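Long-range contact in periplasmic binding protein/LacI transcriptional regulator (Clostridium phytofermentans, PDB 3BRS), which probably binds a sugar in the cleft between its two lobes, serving as the solute receptor of a transport system: residues Q5-D17 against E37-E49. Residues are numbered along the deposited sequence; the frame is centred on the assembly and turned at random.
Sequences QYYMICIPKVLDD and EIKLEFMAPEKEE
Tyr7 meets two residues of strand 39-42 on one face of the sheet, Lys39 over its ring and Glu41 at its edge. The lysine, bent at its last torsion (chi4 -138°), places NZ 4.0 Å from the ring centroid and almost on the normal, the geometry of a cation-pi contact. Tyr7 OH donates to Glu41 OE1, although the modelled 2.4 Å is too short to be taken at face value; this oxygen lies in the ring plane, but the carboxylate is turned 86° from that plane. Arg64 also forms a salt bridge with this OE1. Beneath these side chains Met8 N donates to Lys39 O at 2.9 Å and Cys10 N to Glu41 O at 2.7 Å, bonds that, with the parallel register and helix 20-36 between the strands, define a beta-alpha-beta unit at one edge of the N-terminal sheet, as in type I periplasmic binding proteins. On the other face, SG of Cys10 stands anti to the backbone N (chi1 180°) and lies obliquely beside the Phe42 ring, 4.7 Å from its centroid, while Cys10 CB comes within 3.4 Å of Phe42 CD1. Pro12 CG reaches that ring at its edge. Past the strands, Leu15 CD1 lies 3.3 Å from Ala44 CB, closer than two methyl groups normally sit, so the modelled position is somewhat doubtful. CG1 of Val14 rests against CG of Glu48, the two side chains roughly perpendicular. Lys13 NZ and Glu48 OE1, 4.7 Å apart, are joined through a water, and Ser172 and Trp22 hold the two oxygens of the Glu48 carboxylate.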
# COMPACT_ATOMS: atom_id res chain seq x y z
N GLN A 5 -20.02 2.02 -24.79
CA GLN A 5 -19.49 1.99 -23.38
C GLN A 5 -17.99 1.83 -23.36
O GLN A 5 -17.42 0.98 -24.10
CB GLN A 5 -20.06 0.82 -22.61
CG GLN A 5 -21.22 1.13 -21.69
CD GLN A 5 -21.43 -0.04 -20.72
OE1 GLN A 5 -22.27 0.01 -19.80
NE2 GLN A 5 -20.64 -1.10 -20.92
N TYR A 6 -17.35 2.61 -22.50
CA TYR A 6 -15.93 2.48 -22.21
C TYR A 6 -15.62 1.17 -21.50
O TYR A 6 -16.35 0.78 -20.58
CB TYR A 6 -15.52 3.67 -21.39
CG TYR A 6 -15.48 4.97 -22.20
CD1 TYR A 6 -16.27 6.07 -21.82
CD2 TYR A 6 -14.66 5.11 -23.34
CE1 TYR A 6 -16.25 7.27 -22.55
CE2 TYR A 6 -14.64 6.33 -24.09
CZ TYR A 6 -15.43 7.39 -23.67
OH TYR A 6 -15.41 8.60 -24.35
N TYR A 7 -14.53 0.51 -21.95
CA TYR A 7 -14.05 -0.74 -21.35
C TYR A 7 -12.69 -0.49 -20.62
O TYR A 7 -11.68 -0.13 -21.25
CB TYR A 7 -14.00 -1.87 -22.42
CG TYR A 7 -13.48 -3.23 -22.04
CD1 TYR A 7 -12.73 -4.00 -23.02
CD2 TYR A 7 -13.68 -3.77 -20.73
CE1 TYR A 7 -12.17 -5.23 -22.72
CE2 TYR A 7 -13.13 -5.04 -20.38
CZ TYR A 7 -12.37 -5.77 -21.40
OH TYR A 7 -11.84 -7.01 -21.12
N MET A 8 -12.70 -0.70 -19.30
CA MET A 8 -11.56 -0.44 -18.39
C MET A 8 -11.19 -1.73 -17.66
O MET A 8 -12.04 -2.51 -17.28
CB MET A 8 -11.91 0.62 -17.34
CG MET A 8 -12.33 2.03 -17.87
SD MET A 8 -12.03 3.40 -16.67
CE MET A 8 -12.71 4.70 -17.67
N ILE A 9 -9.90 -2.02 -17.51
CA ILE A 9 -9.56 -3.25 -16.75
C ILE A 9 -8.72 -2.81 -15.58
O ILE A 9 -7.72 -2.13 -15.79
CB ILE A 9 -8.79 -4.25 -17.64
CG1 ILE A 9 -9.73 -4.84 -18.71
CG2 ILE A 9 -8.12 -5.41 -16.74
CD1 ILE A 9 -8.89 -5.76 -19.81
N CYS A 10 -9.15 -3.17 -14.36
CA CYS A 10 -8.39 -2.83 -13.15
C CYS A 10 -7.47 -3.98 -12.72
O CYS A 10 -7.93 -5.15 -12.67
CB CYS A 10 -9.39 -2.49 -12.00
SG CYS A 10 -8.39 -2.08 -10.55
N ILE A 11 -6.20 -3.69 -12.42
CA ILE A 11 -5.24 -4.76 -12.08
C ILE A 11 -4.65 -4.42 -10.77
O ILE A 11 -3.64 -3.74 -10.72
CB ILE A 11 -4.12 -4.98 -13.12
CG1 ILE A 11 -4.71 -5.09 -14.54
CG2 ILE A 11 -3.16 -6.12 -12.72
CD1 ILE A 11 -3.60 -5.25 -15.66
N PRO A 12 -5.34 -4.79 -9.68
CA PRO A 12 -4.74 -4.53 -8.34
C PRO A 12 -3.50 -5.42 -8.09
O PRO A 12 -3.11 -6.19 -8.96
CB PRO A 12 -5.85 -4.85 -7.37
CG PRO A 12 -7.14 -5.10 -8.22
CD PRO A 12 -6.64 -5.46 -9.60
N LYS A 13 -2.81 -5.26 -6.97
CA LYS A 13 -1.66 -6.12 -6.67
C LYS A 13 -2.17 -7.48 -6.27
O LYS A 13 -1.48 -8.48 -6.58
CB LYS A 13 -0.88 -5.58 -5.49
CG LYS A 13 -0.15 -4.24 -5.82
CD LYS A 13 0.69 -3.93 -4.60
CE LYS A 13 1.59 -2.72 -4.79
NZ LYS A 13 1.89 -2.15 -3.42
N VAL A 14 -3.32 -7.50 -5.55
CA VAL A 14 -4.14 -8.70 -5.26
C VAL A 14 -5.63 -8.36 -5.15
O VAL A 14 -5.98 -7.23 -4.83
CB VAL A 14 -3.89 -9.37 -3.82
CG1 VAL A 14 -2.54 -10.07 -3.68
CG2 VAL A 14 -4.10 -8.34 -2.75
N LEU A 15 -6.47 -9.37 -5.31
CA LEU A 15 -7.88 -9.30 -4.92
C LEU A 15 -8.08 -10.21 -3.72
O LEU A 15 -8.57 -11.29 -3.87
CB LEU A 15 -8.77 -9.78 -6.09
CG LEU A 15 -8.96 -8.80 -7.26
CD1 LEU A 15 -8.92 -9.56 -8.55
CD2 LEU A 15 -10.28 -8.02 -7.10
N ASP A 16 -7.69 -9.77 -2.53
CA ASP A 16 -7.63 -10.64 -1.37
C ASP A 16 -8.98 -10.57 -0.70
O ASP A 16 -9.69 -11.57 -0.67
CB ASP A 16 -6.50 -10.22 -0.40
CG ASP A 16 -6.42 -11.11 0.87
OD1 ASP A 16 -5.36 -11.17 1.55
OD2 ASP A 16 -7.42 -11.76 1.20
N ASP A 17 -9.36 -9.42 -0.17
CA ASP A 17 -10.69 -9.29 0.41
C ASP A 17 -10.92 -9.88 1.82
O ASP A 17 -11.98 -9.72 2.38
CB ASP A 17 -11.79 -9.63 -0.63
CG ASP A 17 -12.63 -10.83 -0.27
OD1 ASP A 17 -12.09 -11.88 0.14
OD2 ASP A 17 -13.87 -10.72 -0.46
N GLU A 37 -21.56 4.28 -15.92
CA GLU A 37 -21.92 3.31 -16.95
C GLU A 37 -20.67 2.79 -17.70
O GLU A 37 -20.55 2.95 -18.94
CB GLU A 37 -22.87 3.96 -17.96
CG GLU A 37 -24.20 4.43 -17.39
CD GLU A 37 -25.37 4.16 -18.35
OE1 GLU A 37 -25.19 4.20 -19.61
OE2 GLU A 37 -26.49 3.90 -17.84
N ILE A 38 -19.75 2.19 -16.96
CA ILE A 38 -18.47 1.80 -17.52
C ILE A 38 -18.43 0.27 -17.49
O ILE A 38 -18.90 -0.33 -16.54
CB ILE A 38 -17.24 2.46 -16.73
CG1 ILE A 38 -17.00 3.91 -17.17
CG2 ILE A 38 -15.97 1.70 -17.01
CD1 ILE A 38 -16.40 4.90 -16.18
N LYS A 39 -17.89 -0.37 -18.51
CA LYS A 39 -17.63 -1.79 -18.37
C LYS A 39 -16.27 -1.98 -17.67
O LYS A 39 -15.29 -1.58 -18.22
CB LYS A 39 -17.68 -2.51 -19.72
CG LYS A 39 -17.23 -3.95 -19.65
CD LYS A 39 -17.69 -4.77 -20.87
CE LYS A 39 -16.82 -6.04 -21.04
NZ LYS A 39 -16.45 -6.33 -22.49
N LEU A 40 -16.21 -2.63 -16.50
CA LEU A 40 -14.98 -2.74 -15.66
C LEU A 40 -14.74 -4.21 -15.31
O LEU A 40 -15.60 -4.86 -14.69
CB LEU A 40 -15.16 -1.99 -14.33
CG LEU A 40 -14.03 -1.19 -13.62
CD1 LEU A 40 -14.28 -1.11 -12.12
CD2 LEU A 40 -12.54 -1.53 -13.94
N GLU A 41 -13.58 -4.75 -15.73
CA GLU A 41 -13.16 -6.07 -15.25
C GLU A 41 -11.97 -5.89 -14.24
O GLU A 41 -11.25 -4.88 -14.29
CB GLU A 41 -12.86 -7.01 -16.46
CG GLU A 41 -14.07 -7.37 -17.45
CD GLU A 41 -13.63 -8.15 -18.77
OE1 GLU A 41 -12.39 -8.17 -19.13
OE2 GLU A 41 -14.54 -8.79 -19.45
N PHE A 42 -11.79 -6.84 -13.28
CA PHE A 42 -10.59 -6.99 -12.42
C PHE A 42 -9.77 -8.25 -12.71
O PHE A 42 -10.32 -9.29 -13.05
CB PHE A 42 -11.03 -7.01 -10.98
CG PHE A 42 -11.73 -5.77 -10.57
CD1 PHE A 42 -11.00 -4.68 -10.03
CD2 PHE A 42 -13.09 -5.63 -10.75
CE1 PHE A 42 -11.66 -3.45 -9.62
CE2 PHE A 42 -13.75 -4.39 -10.36
CZ PHE A 42 -12.99 -3.30 -9.81
N MET A 43 -8.46 -8.15 -12.66
CA MET A 43 -7.56 -9.26 -12.91
C MET A 43 -6.48 -9.00 -11.85
O MET A 43 -6.13 -7.87 -11.68
CB MET A 43 -6.91 -9.17 -14.33
CG MET A 43 -7.90 -9.05 -15.56
SD MET A 43 -7.04 -9.07 -17.17
CE MET A 43 -6.12 -10.58 -17.40
N ALA A 44 -5.95 -10.02 -11.15
CA ALA A 44 -4.96 -9.78 -10.11
C ALA A 44 -4.34 -11.13 -9.86
O ALA A 44 -5.01 -12.17 -10.09
CB ALA A 44 -5.62 -9.20 -8.80
N PRO A 45 -3.05 -11.14 -9.47
CA PRO A 45 -2.46 -12.45 -9.04
C PRO A 45 -3.04 -12.81 -7.69
O PRO A 45 -3.92 -12.07 -7.10
CB PRO A 45 -1.00 -12.12 -8.87
CG PRO A 45 -0.82 -10.75 -9.59
CD PRO A 45 -2.06 -10.05 -9.40
N GLU A 46 -2.56 -13.93 -7.20
CA GLU A 46 -3.02 -14.40 -5.91
C GLU A 46 -2.24 -13.86 -4.78
O GLU A 46 -2.71 -13.84 -3.68
CB GLU A 46 -3.20 -15.93 -5.86
CG GLU A 46 -4.30 -16.41 -6.81
CD GLU A 46 -4.42 -17.90 -6.80
OE1 GLU A 46 -3.36 -18.58 -6.90
OE2 GLU A 46 -5.56 -18.40 -6.70
N LYS A 47 -1.06 -13.34 -5.07
CA LYS A 47 -0.17 -12.76 -4.06
C LYS A 47 0.33 -11.44 -4.51
O LYS A 47 0.82 -11.36 -5.63
CB LYS A 47 1.05 -13.67 -3.96
CG LYS A 47 0.67 -15.07 -3.52
CD LYS A 47 1.54 -15.52 -2.48
CE LYS A 47 2.48 -16.49 -3.02
NZ LYS A 47 1.84 -17.82 -2.77
N GLU A 48 0.44 -10.47 -3.59
CA GLU A 48 1.01 -9.12 -3.85
C GLU A 48 2.35 -9.02 -4.53
O GLU A 48 2.66 -8.02 -5.29
CB GLU A 48 1.05 -8.30 -2.58
CG GLU A 48 -0.20 -7.47 -2.41
CD GLU A 48 -0.15 -6.49 -1.23
OE1 GLU A 48 0.94 -5.99 -0.89
OE2 GLU A 48 -1.23 -6.14 -0.66
N GLU A 49 3.20 -9.97 -4.20
CA GLU A 49 4.58 -9.89 -4.68
C GLU A 49 4.79 -10.60 -5.97
O GLU A 49 5.90 -10.61 -6.51
CB GLU A 49 5.59 -10.42 -3.64
CG GLU A 49 5.63 -11.93 -3.50
CD GLU A 49 4.62 -12.48 -2.50
OE1 GLU A 49 4.99 -13.50 -1.85
OE2 GLU A 49 3.51 -11.90 -2.32
O HOH W 1 2.97 -4.56 -2.45
O HOH W 2 0.77 -8.47 -7.67